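Local structure of actin-related protein 8 (Homo sapiens, 4FO0) at residues A[18-21]-A[26-29]; A[102-107]-A[327-332]; A[126-129]-A[134-137]; A[299-304]-A[310-315]; A[523-528]-A[537-542]. The protein binds ATP and serves as a non-polymerising actin-related subunit of the INO80 chromatin remodelling complex, contributing to nucleosome binding, transcriptional regulation and probably DNA repair. All blocks are in the same frame, centred on the assembly; numbering follows the deposited sequence.

Contact 1: residues A[18-21]-A[26-29]; sequences IVIH and TLRI. With ATP (adenosine-5'-triphosphate), chain C.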
# COMPACT_ATOMS: atom_id res chain seq x y z
N ILE A 18 -7.24 -16.26 -12.97
CA ILE A 18 -6.85 -14.86 -12.76
C ILE A 18 -6.64 -14.56 -11.27
O ILE A 18 -7.53 -14.82 -10.45
CB ILE A 18 -7.89 -13.88 -13.27
CG1 ILE A 18 -8.11 -14.05 -14.78
CG2 ILE A 18 -7.43 -12.46 -12.99
CD1 ILE A 18 -6.89 -13.78 -15.58
N VAL A 19 -5.47 -14.04 -10.93
CA VAL A 19 -5.18 -13.68 -9.55
C VAL A 19 -5.31 -12.18 -9.34
O VAL A 19 -4.68 -11.38 -10.04
CB VAL A 19 -3.80 -14.19 -9.11
CG1 VAL A 19 -3.47 -13.72 -7.70
CG2 VAL A 19 -3.76 -15.71 -9.18
N ILE A 20 -6.16 -11.80 -8.38
CA ILE A 20 -6.49 -10.39 -8.17
C ILE A 20 -6.15 -9.87 -6.78
O ILE A 20 -6.69 -10.33 -5.77
CB ILE A 20 -7.96 -10.13 -8.45
CG1 ILE A 20 -8.35 -10.72 -9.80
CG2 ILE A 20 -8.26 -8.62 -8.38
CD1 ILE A 20 -9.83 -10.63 -10.11
N HIS A 21 -5.23 -8.92 -6.74
CA HIS A 21 -4.83 -8.31 -5.49
C HIS A 21 -5.08 -6.81 -5.52
O HIS A 21 -4.25 -6.04 -6.01
CB HIS A 21 -3.36 -8.55 -5.21
CG HIS A 21 -2.95 -8.16 -3.83
ND1 HIS A 21 -1.62 -8.06 -3.45
CD2 HIS A 21 -3.68 -7.83 -2.74
CE1 HIS A 21 -1.56 -7.70 -2.18
NE2 HIS A 21 -2.80 -7.55 -1.73
N THR A 26 -2.80 0.67 -5.77
CA THR A 26 -2.46 -0.16 -6.92
C THR A 26 -3.22 -1.47 -6.95
O THR A 26 -3.21 -2.21 -5.97
CB THR A 26 -0.97 -0.47 -6.98
OG1 THR A 26 -0.23 0.76 -7.01
CG2 THR A 26 -0.65 -1.28 -8.23
N LEU A 27 -3.88 -1.74 -8.07
CA LEU A 27 -4.40 -3.07 -8.35
C LEU A 27 -3.29 -3.94 -8.95
O LEU A 27 -2.56 -3.53 -9.86
CB LEU A 27 -5.59 -2.98 -9.30
CG LEU A 27 -6.01 -4.32 -9.93
CD1 LEU A 27 -6.51 -5.31 -8.87
CD2 LEU A 27 -7.07 -4.10 -10.99
N ARG A 28 -3.13 -5.14 -8.44
CA ARG A 28 -2.18 -6.07 -9.05
C ARG A 28 -2.97 -7.26 -9.56
O ARG A 28 -3.68 -7.93 -8.80
CB ARG A 28 -1.04 -6.43 -8.08
CG ARG A 28 0.07 -5.39 -8.16
CD ARG A 28 1.02 -5.38 -6.99
NE ARG A 28 0.53 -4.54 -5.90
CZ ARG A 28 1.02 -3.34 -5.56
NH1 ARG A 28 2.04 -2.81 -6.22
NH2 ARG A 28 0.49 -2.69 -4.54
N ILE A 29 -2.89 -7.48 -10.86
CA ILE A 29 -3.75 -8.47 -11.49
C ILE A 29 -3.04 -9.20 -12.63
O ILE A 29 -2.24 -8.60 -13.35
CB ILE A 29 -5.05 -7.80 -11.98
CG1 ILE A 29 -6.02 -8.82 -12.56
CG2 ILE A 29 -4.76 -6.71 -13.02
CD1 ILE A 29 -7.41 -8.28 -12.76
PG ATP C . -2.69 -0.48 0.72
O1G ATP C . -1.98 -1.79 0.93
O2G ATP C . -4.13 -0.59 0.28
O3G ATP C . -2.47 0.56 1.80
PB ATP C . -1.32 -0.59 -1.84
O1B ATP C . -1.75 0.26 -3.01
O2B ATP C . -1.46 -2.11 -1.82
O3B ATP C . -1.95 0.14 -0.56
PA ATP C . 1.50 -0.83 -2.18
O1A ATP C . 1.37 -0.66 -3.67
O2A ATP C . 1.86 -2.16 -1.57
O3A ATP C . 0.20 -0.21 -1.50
O5' ATP C . 2.58 0.23 -1.68
C5' ATP C . 2.43 1.57 -2.13
C4' ATP C . 3.37 2.44 -1.33
O4' ATP C . 4.69 1.95 -1.54
C3' ATP C . 3.37 3.89 -1.79
O3' ATP C . 3.24 4.75 -0.66
C2' ATP C . 4.72 4.08 -2.43
O2' ATP C . 5.23 5.39 -2.28
C1' ATP C . 5.54 3.08 -1.65
N9 ATP C . 6.82 2.81 -2.32
C8 ATP C . 6.97 2.21 -3.51
N7 ATP C . 8.29 2.13 -3.84
C5 ATP C . 8.98 2.68 -2.84
C6 ATP C . 10.41 2.93 -2.56
N6 ATP C . 11.35 2.53 -3.45
N1 ATP C . 10.71 3.55 -1.39
C2 ATP C . 9.78 3.94 -0.50
N3 ATP C . 8.45 3.75 -0.71
C4 ATP C . 8.01 3.14 -1.84
O HOH W 1 -2.16 -4.51 -4.54

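Contact 2: residues A[102-107]-A[327-332]; sequences PEQARS and SGLQDH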
# COMPACT_ATOMS: atom_id res chain seq x y z
N PRO A 102 17.22 22.75 9.48
CA PRO A 102 16.27 23.16 8.44
C PRO A 102 16.51 24.60 7.96
O PRO A 102 16.45 24.86 6.76
CB PRO A 102 14.91 23.05 9.14
CG PRO A 102 15.12 22.01 10.20
CD PRO A 102 16.56 22.11 10.63
N GLU A 103 16.79 25.52 8.88
CA GLU A 103 17.01 26.91 8.50
C GLU A 103 18.27 27.08 7.67
O GLU A 103 18.29 27.84 6.71
CB GLU A 103 17.01 27.82 9.72
CG GLU A 103 15.69 27.82 10.47
CD GLU A 103 15.69 28.72 11.70
OE1 GLU A 103 16.79 29.15 12.12
OE2 GLU A 103 14.59 29.00 12.25
N GLN A 104 19.33 26.37 8.02
CA GLN A 104 20.54 26.40 7.22
C GLN A 104 20.24 26.03 5.76
O GLN A 104 20.74 26.66 4.83
CB GLN A 104 21.60 25.47 7.82
CG GLN A 104 23.02 25.83 7.41
CD GLN A 104 23.35 27.29 7.66
OE1 GLN A 104 22.68 27.96 8.45
NE2 GLN A 104 24.36 27.81 6.97
N ALA A 105 19.42 25.00 5.58
CA ALA A 105 19.01 24.56 4.25
C ALA A 105 18.13 25.61 3.56
O ALA A 105 18.35 25.96 2.41
CB ALA A 105 18.28 23.23 4.33
N ARG A 106 17.13 26.11 4.28
CA ARG A 106 16.24 27.11 3.72
C ARG A 106 17.02 28.27 3.10
O ARG A 106 16.69 28.73 2.01
CB ARG A 106 15.23 27.60 4.78
CG ARG A 106 14.03 28.36 4.22
CD ARG A 106 12.85 28.41 5.22
NE ARG A 106 13.23 28.86 6.56
CZ ARG A 106 13.17 28.11 7.67
NH1 ARG A 106 12.74 26.86 7.62
NH2 ARG A 106 13.55 28.63 8.84
N SER A 107 18.07 28.73 3.78
CA SER A 107 18.87 29.85 3.28
C SER A 107 19.43 29.60 1.89
O SER A 107 19.27 30.42 0.99
CB SER A 107 20.02 30.15 4.23
OG SER A 107 19.54 30.85 5.36
N SER A 327 24.18 11.20 6.74
CA SER A 327 23.90 12.36 7.58
C SER A 327 24.47 13.62 6.97
O SER A 327 25.18 13.56 5.96
CB SER A 327 24.51 12.15 8.97
OG SER A 327 25.93 12.09 8.90
N GLY A 328 24.17 14.75 7.59
CA GLY A 328 24.59 16.04 7.08
C GLY A 328 23.65 16.63 6.05
O GLY A 328 22.60 16.05 5.74
N LEU A 329 24.01 17.79 5.53
CA LEU A 329 23.29 18.39 4.43
C LEU A 329 23.84 17.81 3.13
O LEU A 329 25.05 17.71 2.97
CB LEU A 329 23.42 19.91 4.46
CG LEU A 329 22.44 20.63 5.39
CD1 LEU A 329 22.93 22.03 5.66
CD2 LEU A 329 21.04 20.69 4.78
N GLN A 330 22.96 17.38 2.23
CA GLN A 330 23.38 16.85 0.94
C GLN A 330 22.77 17.66 -0.19
O GLN A 330 21.66 18.20 -0.08
CB GLN A 330 22.97 15.39 0.76
CG GLN A 330 24.10 14.39 0.87
CD GLN A 330 24.37 13.98 2.31
OE1 GLN A 330 23.76 13.03 2.81
NE2 GLN A 330 25.28 14.69 2.98
N ASP A 331 23.51 17.74 -1.28
CA ASP A 331 22.99 18.41 -2.46
C ASP A 331 22.29 17.41 -3.35
O ASP A 331 22.85 16.37 -3.71
CB ASP A 331 24.11 19.15 -3.19
CG ASP A 331 24.47 20.45 -2.50
OD1 ASP A 331 23.55 21.17 -2.06
OD2 ASP A 331 25.68 20.75 -2.37
N HIS A 332 21.03 17.70 -3.65
CA HIS A 332 20.18 16.84 -4.47
C HIS A 332 19.57 17.60 -5.65
O HIS A 332 19.52 18.83 -5.66
CB HIS A 332 19.05 16.25 -3.63
CG HIS A 332 19.50 15.43 -2.47
ND1 HIS A 332 19.94 14.13 -2.60
CD2 HIS A 332 19.57 15.72 -1.15
CE1 HIS A 332 20.26 13.66 -1.41
NE2 HIS A 332 20.05 14.60 -0.51

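Contact 3: residues A[126-129]-A[134-137]; sequences TNTS and YLVG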
# COMPACT_ATOMS: atom_id res chain seq x y z
N THR A 126 -4.37 13.33 -20.56
CA THR A 126 -5.16 12.35 -21.28
C THR A 126 -6.14 13.05 -22.24
O THR A 126 -6.81 14.01 -21.87
CB THR A 126 -5.98 11.52 -20.30
OG1 THR A 126 -5.08 10.85 -19.41
CG2 THR A 126 -6.87 10.52 -21.02
N ASN A 127 -6.21 12.58 -23.48
CA ASN A 127 -7.15 13.20 -24.40
C ASN A 127 -8.59 12.77 -24.15
O ASN A 127 -8.91 11.58 -24.14
CB ASN A 127 -6.77 12.97 -25.85
CG ASN A 127 -7.74 13.63 -26.80
OD1 ASN A 127 -7.74 14.86 -26.96
ND2 ASN A 127 -8.59 12.83 -27.42
N THR A 128 -9.45 13.75 -23.96
CA THR A 128 -10.86 13.49 -23.70
C THR A 128 -11.74 14.19 -24.74
O THR A 128 -12.91 14.48 -24.48
CB THR A 128 -11.24 13.97 -22.30
OG1 THR A 128 -11.25 15.40 -22.27
CG2 THR A 128 -10.25 13.45 -21.26
N SER A 129 -11.17 14.47 -25.91
CA SER A 129 -11.90 15.14 -26.99
C SER A 129 -13.17 14.38 -27.39
O SER A 129 -14.23 14.97 -27.61
CB SER A 129 -11.00 15.32 -28.21
OG SER A 129 -10.01 16.30 -27.96
N TYR A 134 -15.75 7.37 -19.11
CA TYR A 134 -14.79 7.16 -18.04
C TYR A 134 -13.37 6.87 -18.52
O TYR A 134 -13.13 6.57 -19.69
CB TYR A 134 -15.24 6.03 -17.12
CG TYR A 134 -15.26 4.69 -17.81
CD1 TYR A 134 -16.46 4.11 -18.18
CD2 TYR A 134 -14.08 4.02 -18.10
CE1 TYR A 134 -16.49 2.88 -18.81
CE2 TYR A 134 -14.10 2.79 -18.74
CZ TYR A 134 -15.31 2.23 -19.09
OH TYR A 134 -15.34 1.00 -19.72
N LEU A 135 -12.44 6.95 -17.57
CA LEU A 135 -11.06 6.65 -17.83
C LEU A 135 -10.56 5.85 -16.67
O LEU A 135 -11.05 5.98 -15.54
CB LEU A 135 -10.26 7.95 -18.00
CG LEU A 135 -10.63 8.62 -19.33
CD1 LEU A 135 -10.71 10.11 -19.20
CD2 LEU A 135 -9.63 8.23 -20.39
N VAL A 136 -9.58 4.99 -16.93
CA VAL A 136 -9.11 4.08 -15.90
C VAL A 136 -7.61 4.16 -15.69
O VAL A 136 -6.86 4.40 -16.62
CB VAL A 136 -9.49 2.64 -16.26
CG1 VAL A 136 -8.91 1.66 -15.24
CG2 VAL A 136 -10.98 2.53 -16.31
N GLY A 137 -7.20 3.96 -14.45
CA GLY A 137 -5.79 3.84 -14.13
C GLY A 137 -4.98 5.08 -14.43
O GLY A 137 -5.35 6.20 -14.07

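Contact 4: residues A[299-304]-A[310-315]; sequences RECQLT and LLLQHL. With ATP (adenosine-5'-triphosphate), chain C.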
# COMPACT_ATOMS: atom_id res chain seq x y z
N ARG A 299 7.28 25.86 -5.10
CA ARG A 299 6.47 26.50 -4.13
C ARG A 299 5.01 26.45 -4.42
O ARG A 299 4.23 26.75 -3.59
CB ARG A 299 6.88 27.93 -4.00
CG ARG A 299 8.14 28.14 -3.21
CD ARG A 299 9.11 28.97 -4.00
NE ARG A 299 10.48 28.78 -3.55
CZ ARG A 299 11.55 29.00 -4.31
NH1 ARG A 299 11.40 29.39 -5.56
NH2 ARG A 299 12.76 28.80 -3.83
N GLU A 300 4.61 26.06 -5.60
CA GLU A 300 3.21 26.03 -5.90
C GLU A 300 2.63 24.65 -5.89
O GLU A 300 1.60 24.43 -6.42
CB GLU A 300 2.94 26.66 -7.23
CG GLU A 300 4.11 26.55 -8.16
CD GLU A 300 4.95 27.78 -8.14
OE1 GLU A 300 6.19 27.67 -8.04
OE2 GLU A 300 4.32 28.85 -8.23
N CYS A 301 3.31 23.75 -5.24
CA CYS A 301 2.82 22.44 -4.91
C CYS A 301 1.59 22.47 -4.05
O CYS A 301 1.44 23.29 -3.21
CB CYS A 301 3.93 21.71 -4.20
SG CYS A 301 3.86 19.95 -4.14
N GLN A 302 0.71 21.53 -4.28
CA GLN A 302 -0.51 21.36 -3.49
C GLN A 302 -0.84 19.88 -3.32
O GLN A 302 -0.76 19.11 -4.28
CB GLN A 302 -1.70 21.99 -4.18
CG GLN A 302 -1.53 23.41 -4.60
CD GLN A 302 -2.63 23.83 -5.55
OE1 GLN A 302 -3.64 24.39 -5.12
NE2 GLN A 302 -2.47 23.51 -6.84
N LEU A 303 -1.25 19.50 -2.11
CA LEU A 303 -1.55 18.11 -1.81
C LEU A 303 -2.85 17.61 -2.46
O LEU A 303 -3.05 16.40 -2.63
CB LEU A 303 -1.59 17.89 -0.30
CG LEU A 303 -0.21 18.04 0.37
CD1 LEU A 303 -0.32 18.14 1.90
CD2 LEU A 303 0.68 16.87 -0.02
N THR A 304 -3.71 18.54 -2.84
CA THR A 304 -4.97 18.22 -3.51
C THR A 304 -4.78 17.92 -4.99
O THR A 304 -5.73 17.56 -5.69
CB THR A 304 -5.95 19.40 -3.42
OG1 THR A 304 -5.30 20.58 -3.89
CG2 THR A 304 -6.39 19.61 -1.99
N LEU A 310 1.91 12.65 -7.18
CA LEU A 310 2.82 11.69 -7.81
C LEU A 310 4.27 12.13 -7.59
O LEU A 310 5.15 11.31 -7.34
CB LEU A 310 2.52 11.53 -9.31
CG LEU A 310 1.17 10.91 -9.64
CD1 LEU A 310 0.92 10.96 -11.13
CD2 LEU A 310 1.12 9.47 -9.17
N LEU A 311 4.49 13.44 -7.66
CA LEU A 311 5.81 14.01 -7.43
C LEU A 311 6.30 13.75 -6.00
O LEU A 311 7.42 13.28 -5.79
CB LEU A 311 5.77 15.51 -7.68
CG LEU A 311 7.10 16.22 -7.43
CD1 LEU A 311 8.15 15.75 -8.42
CD2 LEU A 311 6.91 17.72 -7.50
N LEU A 312 5.45 14.05 -5.02
CA LEU A 312 5.78 13.82 -3.62
C LEU A 312 6.08 12.34 -3.36
O LEU A 312 7.11 12.02 -2.77
CB LEU A 312 4.68 14.35 -2.71
CG LEU A 312 4.48 15.87 -2.89
CD1 LEU A 312 3.33 16.43 -2.05
CD2 LEU A 312 5.78 16.63 -2.62
N GLN A 313 5.21 11.45 -3.84
CA GLN A 313 5.51 10.03 -3.70
C GLN A 313 6.89 9.76 -4.26
O GLN A 313 7.70 9.06 -3.65
CB GLN A 313 4.49 9.14 -4.42
CG GLN A 313 3.12 9.19 -3.84
CD GLN A 313 2.76 7.95 -3.05
OE1 GLN A 313 2.73 7.97 -1.81
NE2 GLN A 313 2.48 6.86 -3.76
N HIS A 314 7.17 10.34 -5.42
CA HIS A 314 8.41 10.02 -6.12
C HIS A 314 9.62 10.53 -5.34
O HIS A 314 10.60 9.81 -5.18
CB HIS A 314 8.41 10.59 -7.53
CG HIS A 314 9.74 10.48 -8.21
ND1 HIS A 314 10.30 9.27 -8.57
CD2 HIS A 314 10.65 11.43 -8.55
CE1 HIS A 314 11.48 9.48 -9.12
NE2 HIS A 314 11.72 10.78 -9.11
N LEU A 315 9.51 11.76 -4.85
CA LEU A 315 10.57 12.36 -4.05
C LEU A 315 10.88 11.54 -2.80
O LEU A 315 12.04 11.24 -2.51
CB LEU A 315 10.20 13.80 -3.67
CG LEU A 315 10.21 14.75 -4.88
CD1 LEU A 315 10.01 16.19 -4.47
CD2 LEU A 315 11.49 14.60 -5.69
PG ATP C . -2.69 -0.48 0.72
O1G ATP C . -1.98 -1.79 0.93
O2G ATP C . -4.13 -0.59 0.28
O3G ATP C . -2.47 0.56 1.80
PB ATP C . -1.32 -0.59 -1.84
O1B ATP C . -1.75 0.26 -3.01
O2B ATP C . -1.46 -2.11 -1.82
O3B ATP C . -1.95 0.14 -0.56
PA ATP C . 1.50 -0.83 -2.18
O1A ATP C . 1.37 -0.66 -3.67
O2A ATP C . 1.86 -2.16 -1.57
O3A ATP C . 0.20 -0.21 -1.50
O5' ATP C . 2.58 0.23 -1.68
C5' ATP C . 2.43 1.57 -2.13
C4' ATP C . 3.37 2.44 -1.33
O4' ATP C . 4.69 1.95 -1.54
C3' ATP C . 3.37 3.89 -1.79
O3' ATP C . 3.24 4.75 -0.66
C2' ATP C . 4.72 4.08 -2.43
O2' ATP C . 5.23 5.39 -2.28
C1' ATP C . 5.54 3.08 -1.65
N9 ATP C . 6.82 2.81 -2.32
C8 ATP C . 6.97 2.21 -3.51
N7 ATP C . 8.29 2.13 -3.84
C5 ATP C . 8.98 2.68 -2.84
C6 ATP C . 10.41 2.93 -2.56
N6 ATP C . 11.35 2.53 -3.45
N1 ATP C . 10.71 3.55 -1.39
C2 ATP C . 9.78 3.94 -0.50
N3 ATP C . 8.45 3.75 -0.71
C4 ATP C . 8.01 3.14 -1.84

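Contact 5: residues A[523-528]-A[537-542]; sequences RILNKM and ENVDVI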
# COMPACT_ATOMS: atom_id res chain seq x y z
N ARG A 523 15.47 -2.30 16.13
CA ARG A 523 14.48 -1.86 17.11
C ARG A 523 13.85 -3.06 17.75
O ARG A 523 13.61 -3.07 18.96
CB ARG A 523 13.35 -1.06 16.46
CG ARG A 523 13.78 0.00 15.52
CD ARG A 523 13.68 1.36 16.15
NE ARG A 523 12.35 1.68 16.66
CZ ARG A 523 12.09 2.83 17.29
NH1 ARG A 523 13.07 3.71 17.45
NH2 ARG A 523 10.87 3.10 17.75
N ILE A 524 13.57 -4.08 16.95
CA ILE A 524 12.92 -5.27 17.50
C ILE A 524 13.76 -5.90 18.61
O ILE A 524 13.24 -6.17 19.69
CB ILE A 524 12.53 -6.28 16.41
CG1 ILE A 524 11.47 -5.67 15.49
CG2 ILE A 524 11.98 -7.56 17.04
CD1 ILE A 524 10.30 -5.04 16.23
N LEU A 525 15.05 -6.08 18.36
CA LEU A 525 15.96 -6.60 19.39
C LEU A 525 15.83 -5.83 20.69
O LEU A 525 15.56 -6.41 21.74
CB LEU A 525 17.40 -6.52 18.93
CG LEU A 525 17.84 -7.62 17.99
CD1 LEU A 525 19.36 -7.75 18.05
CD2 LEU A 525 17.17 -8.90 18.39
N ASN A 526 16.05 -4.53 20.61
CA ASN A 526 16.05 -3.69 21.80
C ASN A 526 14.70 -3.62 22.50
O ASN A 526 14.64 -3.58 23.73
CB ASN A 526 16.53 -2.27 21.48
CG ASN A 526 17.90 -2.27 20.83
OD1 ASN A 526 18.72 -3.17 21.05
ND2 ASN A 526 18.16 -1.24 20.02
N LYS A 527 13.63 -3.62 21.72
CA LYS A 527 12.27 -3.43 22.24
C LYS A 527 11.61 -4.73 22.70
O LYS A 527 10.73 -4.69 23.56
CB LYS A 527 11.38 -2.78 21.18
CG LYS A 527 11.19 -1.28 21.31
CD LYS A 527 12.46 -0.54 21.02
CE LYS A 527 12.25 0.96 21.10
NZ LYS A 527 13.48 1.69 20.64
N MET A 528 12.01 -5.86 22.14
CA MET A 528 11.35 -7.12 22.46
C MET A 528 11.63 -7.52 23.90
O MET A 528 12.56 -7.00 24.51
CB MET A 528 11.78 -8.24 21.52
CG MET A 528 13.24 -8.61 21.64
SD MET A 528 13.67 -9.97 20.53
CE MET A 528 12.54 -11.20 21.18
N GLU A 537 17.84 -17.58 18.97
CA GLU A 537 19.16 -17.50 18.36
C GLU A 537 19.42 -16.24 17.55
O GLU A 537 20.48 -15.63 17.67
CB GLU A 537 19.42 -18.73 17.48
CG GLU A 537 18.18 -19.54 17.17
CD GLU A 537 18.26 -20.22 15.82
OE1 GLU A 537 19.35 -20.71 15.46
OE2 GLU A 537 17.23 -20.25 15.11
N ASN A 538 18.46 -15.84 16.72
CA ASN A 538 18.42 -14.47 16.22
C ASN A 538 17.03 -14.01 15.80
O ASN A 538 16.18 -14.82 15.45
CB ASN A 538 19.41 -14.30 15.07
CG ASN A 538 19.34 -15.43 14.07
OD1 ASN A 538 18.42 -15.52 13.27
ND2 ASN A 538 20.33 -16.31 14.12
N VAL A 539 16.82 -12.70 15.82
CA VAL A 539 15.63 -12.12 15.24
C VAL A 539 15.93 -11.87 13.78
O VAL A 539 16.91 -11.20 13.45
CB VAL A 539 15.27 -10.80 15.93
CG1 VAL A 539 14.25 -10.01 15.12
CG2 VAL A 539 14.76 -11.06 17.34
N ASP A 540 15.12 -12.42 12.89
CA ASP A 540 15.37 -12.25 11.46
C ASP A 540 14.26 -11.45 10.78
O ASP A 540 13.11 -11.87 10.73
CB ASP A 540 15.54 -13.61 10.78
CG ASP A 540 16.33 -13.51 9.50
OD1 ASP A 540 17.18 -12.59 9.40
OD2 ASP A 540 16.11 -14.35 8.59
N VAL A 541 14.62 -10.28 10.26
CA VAL A 541 13.69 -9.49 9.47
C VAL A 541 13.95 -9.72 7.98
O VAL A 541 15.06 -9.52 7.50
CB VAL A 541 13.77 -8.00 9.81
CG1 VAL A 541 12.87 -7.21 8.88
CG2 VAL A 541 13.34 -7.77 11.24
N ILE A 542 12.92 -10.16 7.27
CA ILE A 542 13.04 -10.44 5.84
C ILE A 542 12.28 -9.39 5.06
O ILE A 542 11.10 -9.17 5.31
CB ILE A 542 12.46 -11.84 5.49
CG1 ILE A 542 13.26 -12.95 6.18
CG2 ILE A 542 12.39 -12.06 4.00
CD1 ILE A 542 12.80 -13.17 7.62

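Contact 1: residues A[18-21]-A[26-29]
Ile18 and Ile20 meet Leu27 and Ile29 on the closely packed face of a beta hairpin, strands 17-21 and 26-31, which belongs to the main sheet of an actin fold and reaches the phosphates of ATP with its turn end. Ile29 holds CG1 anti to the backbone N (chi1 -176°), which lays its CG1 and CD1 against both isoleucines of the partner strand: CG1 meets Ile18 CG2, and CD1 lies 3.9 Å from Ile20 CG1, Ile29 and Ile20 running side by side. Ile20 CG2 in turn touches Leu27 CD1 at 3.8 Å, and helix 170-187 closes this apolar side with Trp181, Ala184 and Ile185. His21 and Arg28 form an antiparallel hydrogen-bonded pair, with His21 N to Arg28 O and Arg28 N to His21 O each 2.8 Å. Their side chains stand on the other face, where packing gives way to water and ligand. One water sits over the His21 ring; it donates to His21 O and Thr26 O and accepts from Arg28 NE at 3.0 Å. The imidazole NE2 itself is hydrogen-bonded to Glu235 OE2. Thr26 N donates to ATP O1B at 3.0 Å, while Arg28 NH2 bonds to O1A of the alpha phosphate, at a modelled length too short to be trusted. The Arg28 guanidinium carries Thr26 CG2 over the centre of one face, 3.7 Å above its plane.

Contact 2: residues A[102-107]-A[327-332]
Gln104 meets Leu329 with the CG methylene and not with its flat amide, because the chain bends at chi2 (52°) and its end leads away from the partner segment. The contact joins helix 102-109 of the actin fold to the loop that enters strand 330-336, an outer strand of a three-stranded antiparallel sheet. Other flat groups of the two segments are engaged within their own surroundings. The Gln330 amide has Ser327 O almost in its plane, accepting from NE2 at 3.2 Å, a bond that ties the loop across Gly328 and Leu329. On the helix, the Arg106 guanidinium has Glu103 CA near one face and Glu103 OE2 at its edge, although the modelled position of this arginine is doubtful. The His332 ring meets Phe319 with the planes inclined at about 40°, and its NE2 is hydrogen-bonded to Lys354 NZ.

The contact proper is small and apolar. Leu329 directs its side chain at the helix and divides its methyls between two neighbouring residues: CD1 approaches Gln104 CG at 4.2 Å, the two side chains crossing at about a right angle. Val100 and Arg349 also touch this leucine, and Ala294 leans on Ala105. No hydrogen bond links the segments, which lie far from the nucleotide. The other methyl, Leu329 CD2, rests 3.8 Å from Ala105 CB.

Contact 3: residues A[126-129]-A[134-137]
Leu135 spreads its two methyls over two threonines of the preceding loop. CD2 and Thr126 CG2 meet tip to tip at 3.6 Å, whereas CD1 faces Thr128 CG2 at 4.0 Å, that side chain lying across the leucine at about a right angle. Both threonines thus offer carbon to the contact and use oxygen to fix their rotation: Thr126 OG1 is hydrogen-bonded to the carbonyl O of Glu139, and Thr128 OG1 to Asp147 OD1. Tyr149 touches both Thr128 and Leu135, and Val143 packs on the leucine as well. Further out, strand 134-136 is held to strand 38-47 of the main actin-fold sheet, with backbone bonds from Leu135 to Ala45 and from Gly137 to Val43. A glycerol, probably from the crystallisation liquor, is hydrogen-bonded to Thr128 N. With no hydrogen bond between the two segments, the direct contact between them is apolar, and the threonines' polar ends serve to set the methyl groups toward the leucine.

Contact 4: residues A[299-304]-A[310-315]
Leu303 and Leu312 cross at about a right angle, with Leu303 CD2 set against Leu312 CD1 at 3.4 Å. Leu312 points from helix 306-319 toward the preceding loop, while Leu303 leaves its backbone in a different direction and only its end bends in. Cys301 comes at Leu312 from a different side than Leu303. Its SG is placed anti to the backbone N (chi1 -160°), and from there it faces both branches of Leu312, 4.1 Å from CD2 and equally far from CD1, in apolar contact. The side chain of Tyr288, from helix 280-293, touches Cys301, Leu303 and Leu312 and completes the cluster. The loop is also tied to the helix by Gln302 N, which donates to Asp308 OD2. Neighbouring positions on the helix serve other surroundings: Leu311 packs on Tyr298 and on Ile336 of strand 330-336, and Leu315 meets Phe334 of that strand, whereas Gln313 turns to the ribose of ATP. The arrangement is thus a loop folded back on the helix it leads into, with two helices closing a small apolar core beside the nucleotide pocket of an actin fold.

Contact 5: residues A[523-528]-A[537-542]
Val539 puts each of its methyls to separate use against the end of helix 516-527. With CG1 anti to the backbone N (chi1 166°), CG1 is turned to Ile524, and CG2 is turned to Leu525 and Met528. Ile524 answers with CG2, its short branch, 3.9 Å from Val539 CG1, the side chains crossing at about a right angle; its longer branch leads away. Leu525 leaves the helix to one flank, yet its end swings back and slides past the valine, CD2 lying 3.4 Å from Val539 CG2. The helix lies in the crossover between the parallel strands 503-507 and 540-542, a beta-alpha-beta arrangement at the edge of one of the large sheets of the actin fold. Ile504 of the inner strand touches both Ile524 and Val539, extending the apolar layer toward that sheet. Just past the last helical turn, Met528 holds CG between its backbone N and carbonyl carbon (chi1 65°), then runs extended before bending at chi3 (-60°). Its sulfur thereby passes alongside the valine, and Leu485 and Arg533 also touch this side chain. Met528 SD lies 3.5 Å from Val539 CG2.

Overall arrangement
ATP connects contacts 1 and 4: the hairpin of contact 1 reaches its phosphates and the helix of contact 4 its ribose; their centres lie about 27 Å apart and their nearest atoms about 7 Å. Contact 3 shares the main sheet with contact 1, about 22 Å away between centres, but is remote from the nucleotide. Contact 2 encloses contacts 3 and 4 in its chain loop; strand 330-336 follows directly on helix 306-319, and the centres of contacts 2 and 4 are about 19 Å apart. Contact 5 stands by itself in the C-terminal part, about 32 Å from contact 1 and about 48 Å from contact 3 between centres.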